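Long-range contact in endo-xylogalacturonan hydrolase A (PDB 4C2L), which hydrolyses the xylose-substituted galacturonan backbone of xylogalacturonan in the hairy regions of pectin, as a secreted glycosyl hydrolase of family 28: residues 230-235 against 259-264. Sequence-based numbering, arbitrary orientation. Where two conformers were deposited one is given.
Sequences TGSHGI and INSTKA. With NAG (2-acetamido-2-deoxy-beta-D-glucopyranose), chain D; SO4 (sulfate ion), chain H.
Ser-232 and Ser-261 meet through their hydroxyls, with OG to OG at 2.9 Å; either could donate. Ser-261 has two conformers, and this bond belongs to the one given. Ser-232 OG stands between its own backbone N and carbonyl carbon (chi1 80°). There it also accepts from Gly-234 N, at 3.1 Å, which makes an ST turn. In that conformer two hydrogen bonds thus meet at Ser-232 OG, one within the turn and one shared with the next coil.

Thr-262 and His-233 cross obliquely. Thr-262 OG1 lies 3.2 Å from His-233 CA and also approaches CB, CG and CD2, while its CG2 meets the CD2 side of the imidazole. His-233 ND1 points away from this methyl and donates to sulfate O4 at 3.2 Å, near the ring plane. The sulfate, probably from the crystallisation liquor, is also held by Lys-268.

Lys-263 CG already lies near His-233 O. The chain is extended through chi2 and chi3, then bends at chi4 (-71°), which brings NZ onto the same oxygen. This 2.8 Å hydrogen bond arrives nearly in line with the carbonyl, and NZ has a second partner in Ser-236 OG. The lysine probably helps to position His-233, an active-site residue by similarity, whose ring lies beside the probable proton donor Asp-210.

Backbone hydrogen bonds join the loops at Gly-231 N to Ile-259 O, Thr-262 N to Ser-232 O and Ile-235 N to Ala-264 O. Gly-234 CA lies 3.0 Å from Lys-263 O, with no room for a beta carbon on that side. At the other end, Thr-230 OG1 rests against CD1 of Ile-259, and Asn-260 ND2 carries an N-linked NAG. Asn-260 OD1 is hydrogen-bonded to Asn-293 ND2.

These are equivalent corners of successive coils of the right-handed parallel beta-helix. Strands 227-230 and 246-259 enter them side by side; strands 235-240 and 266-269 leave as neighbours in another sheet.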
ATOM      1  N   THR A 230       5.599  -6.265  -8.032  1.00 16.08           N
ATOM      2  CA  THR A 230       5.494  -7.600  -8.622  1.00 15.32           C
ATOM      3  C   THR A 230       4.529  -8.448  -7.813  1.00 15.05           C
ATOM      4  O   THR A 230       4.704  -8.598  -6.609  1.00 14.61           O
ATOM      5  CB  THR A 230       6.874  -8.298  -8.664  1.00 15.55           C
ATOM      6  OG1 THR A 230       7.786  -7.511  -9.432  1.00 16.20           O
ATOM      7  CG2 THR A 230       6.765  -9.661  -9.289  1.00 15.34           C
ATOM      8  N   GLY A 231       3.509  -8.981  -8.473  1.00 14.43           N
ATOM      9  CA  GLY A 231       2.546  -9.855  -7.823  1.00 14.95           C
ATOM     10  C   GLY A 231       1.471  -9.114  -7.054  1.00 14.79           C
ATOM     11  O   GLY A 231       0.691  -9.728  -6.326  1.00 15.30           O
ATOM     12  N   SER A 232       1.403  -7.799  -7.256  1.00 15.42           N
ATOM     13  CA  SER A 232       0.504  -6.950  -6.481  1.00 15.03           C
ATOM     14  C   SER A 232      -0.930  -6.897  -7.036  1.00 15.57           C
ATOM     15  O   SER A 232      -1.245  -7.531  -8.037  1.00 15.82           O
ATOM     16  CB  SER A 232       1.114  -5.543  -6.365  1.00 15.88           C
ATOM     17  OG  SER A 232       0.881  -4.786  -7.541  1.00 16.68           O
ATOM     18  N   HIS A 233      -1.797  -6.156  -6.356  1.00 14.89           N
ATOM     19  CA  HIS A 233      -3.140  -5.878  -6.857  1.00 16.02           C
ATOM     20  C   HIS A 233      -3.219  -4.475  -7.417  1.00 15.63           C
ATOM     21  O   HIS A 233      -4.307  -3.943  -7.630  1.00 16.40           O
ATOM     22  CB  HIS A 233      -4.150  -6.083  -5.745  1.00 16.17           C
ATOM     23  CG  HIS A 233      -4.300  -7.520  -5.309  1.00 17.87           C
ATOM     24  ND1 HIS A 233      -5.210  -7.902  -4.384  1.00 18.57           N
ATOM     25  CD2 HIS A 233      -3.631  -8.680  -5.711  1.00 17.86           C
ATOM     26  CE1 HIS A 233      -5.127  -9.235  -4.200  1.00 19.44           C
ATOM     27  NE2 HIS A 233      -4.165  -9.712  -5.019  1.00 18.75           N
ATOM     28  N   GLY A 234      -2.057  -3.865  -7.639  1.00 15.68           N
ATOM     29  CA  GLY A 234      -1.943  -2.582  -8.344  1.00 15.32           C
ATOM     30  C   GLY A 234      -1.830  -1.323  -7.497  1.00 15.24           C
ATOM     31  O   GLY A 234      -1.799  -1.393  -6.269  1.00 14.33           O
ATOM     32  N   ILE A 235      -1.738  -0.181  -8.176  1.00 14.06           N
ATOM     33  CA  ILE A 235      -1.793   1.134  -7.540  1.00 14.39           C
ATOM     34  C   ILE A 235      -3.282   1.428  -7.541  1.00 14.41           C
ATOM     35  O   ILE A 235      -3.874   1.647  -8.599  1.00 13.40           O
ATOM     36  CB  ILE A 235      -1.034   2.187  -8.384  1.00 15.13           C
ATOM     37  CG1 ILE A 235       0.440   1.815  -8.570  1.00 16.77           C
ATOM     38  CG2 ILE A 235      -1.154   3.589  -7.786  1.00 14.85           C
ATOM     39  CD1 ILE A 235       1.270   1.782  -7.313  1.00 16.64           C
ATOM     40  N   ILE A 259       4.289  -5.570 -12.600  1.00 17.15           N
ATOM     41  CA  ILE A 259       4.644  -6.877 -13.135  1.00 16.84           C
ATOM     42  C   ILE A 259       3.764  -7.940 -12.482  1.00 16.68           C
ATOM     43  O   ILE A 259       3.663  -7.989 -11.251  1.00 16.14           O
ATOM     44  CB  ILE A 259       6.129  -7.191 -12.814  1.00 17.15           C
ATOM     45  CG1 ILE A 259       7.048  -6.103 -13.387  1.00 17.89           C
ATOM     46  CG2 ILE A 259       6.493  -8.579 -13.321  1.00 17.66           C
ATOM     47  CD1 ILE A 259       8.435  -6.049 -12.766  1.00 19.96           C
ATOM     48  N   ASN A 260       3.114  -8.781 -13.290  1.00 15.86           N
ATOM     49  CA  ASN A 260       2.327  -9.892 -12.756  1.00 17.02           C
ATOM     50  C   ASN A 260       1.322  -9.457 -11.701  1.00 16.75           C
ATOM     51  O   ASN A 260       1.115 -10.157 -10.710  1.00 17.40           O
ATOM     52  CB  ASN A 260       3.253 -10.942 -12.122  1.00 18.43           C
ATOM     53  CG  ASN A 260       4.078 -11.684 -13.141  1.00 21.12           C
ATOM     54  OD1 ASN A 260       3.899 -11.514 -14.345  1.00 20.32           O
ATOM     55  ND2 ASN A 260       5.004 -12.510 -12.659  1.00 22.97           N
ATOM     56  N   SER A 261       0.708  -8.296 -11.901  1.00 16.55           N
ATOM     57  CA  SER A 261      -0.248  -7.772 -10.942  0.50 16.15           C
ATOM     58  C   SER A 261      -1.682  -8.054 -11.430  1.00 16.37           C
ATOM     59  O   SER A 261      -1.901  -8.311 -12.623  1.00 16.65           O
ATOM     60  CB  SER A 261       0.028  -6.280 -10.700  0.50 15.99           C
ATOM     61  OG  SER A 261       1.313  -6.101 -10.078  0.50 14.89           O
ATOM     62  N   THR A 262      -2.653  -8.046 -10.527  1.00 15.56           N
ATOM     63  CA  THR A 262      -4.029  -8.316 -10.971  1.00 15.77           C
ATOM     64  C   THR A 262      -4.564  -7.146 -11.795  1.00 16.26           C
ATOM     65  O   THR A 262      -5.341  -7.338 -12.723  1.00 17.59           O
ATOM     66  CB  THR A 262      -4.989  -8.618  -9.803  1.00 16.17           C
ATOM     67  OG1 THR A 262      -4.942  -7.541  -8.866  1.00 16.00           O
ATOM     68  CG2 THR A 262      -4.628  -9.944  -9.105  1.00 16.51           C
ATOM     69  N   LYS A 263      -4.169  -5.937 -11.424  1.00 16.74           N
ATOM     70  CA  LYS A 263      -4.389  -4.733 -12.239  1.00 16.48           C
ATOM     71  C   LYS A 263      -3.174  -3.859 -12.030  1.00 15.73           C
ATOM     72  O   LYS A 263      -2.555  -3.896 -10.964  1.00 16.67           O
ATOM     73  CB  LYS A 263      -5.687  -3.995 -11.858  1.00 16.88           C
ATOM     74  CG  LYS A 263      -5.679  -3.370 -10.462  1.00 17.44           C
ATOM     75  CD  LYS A 263      -6.991  -2.667 -10.135  1.00 18.16           C
ATOM     76  CE  LYS A 263      -6.942  -1.953  -8.783  1.00 19.07           C
ATOM     77  NZ  LYS A 263      -6.938  -2.910  -7.648  1.00 19.61           N
ATOM     78  N   ALA A 264      -2.791  -3.096 -13.043  1.00 14.76           N
ATOM     79  CA  ALA A 264      -1.703  -2.158 -12.874  1.00 14.49           C
ATOM     80  C   ALA A 264      -2.184  -0.989 -12.016  1.00 13.89           C
ATOM     81  O   ALA A 264      -1.470  -0.484 -11.159  1.00 13.47           O
ATOM     82  CB  ALA A 264      -1.209  -1.663 -14.223  1.00 14.67           C
TER
HETATM   83  C1  NAG D 411       5.798 -13.277 -13.580  1.00 28.15           C
HETATM   84  C2  NAG D 411       7.054 -13.817 -12.914  1.00 31.72           C
HETATM   85  C3  NAG D 411       7.776 -14.835 -13.801  1.00 33.82           C
HETATM   86  C4  NAG D 411       6.810 -15.906 -14.291  1.00 34.94           C
HETATM   87  C5  NAG D 411       5.637 -15.203 -14.979  1.00 35.18           C
HETATM   88  C6  NAG D 411       4.622 -16.191 -15.542  1.00 35.59           C
HETATM   89  C7  NAG D 411       8.493 -12.394 -11.551  1.00 33.37           C
HETATM   90  C8  NAG D 411       9.424 -11.222 -11.614  1.00 33.12           C
HETATM   91  N2  NAG D 411       7.966 -12.718 -12.720  1.00 32.81           N
HETATM   92  O3  NAG D 411       8.834 -15.402 -13.058  1.00 35.63           O
HETATM   93  O4  NAG D 411       7.462 -16.783 -15.194  1.00 39.37           O
HETATM   94  O5  NAG D 411       4.992 -14.347 -14.035  1.00 31.33           O
HETATM   95  O6  NAG D 411       4.107 -16.961 -14.481  1.00 40.19           O
HETATM   96  O7  NAG D 411       8.253 -12.995 -10.498  1.00 35.39           O
HETATM   97  S   SO4 H1410      -8.832  -6.871  -4.538  1.00 49.04           S
HETATM   98  O1  SO4 H1410      -9.242  -8.285  -4.684  1.00 52.46           O
HETATM   99  O2  SO4 H1410     -10.036  -6.023  -4.428  1.00 48.69           O
HETATM  100  O3  SO4 H1410      -8.074  -6.489  -5.749  1.00 48.50           O
HETATM  101  O4  SO4 H1410      -7.965  -6.682  -3.347  1.00 48.43           O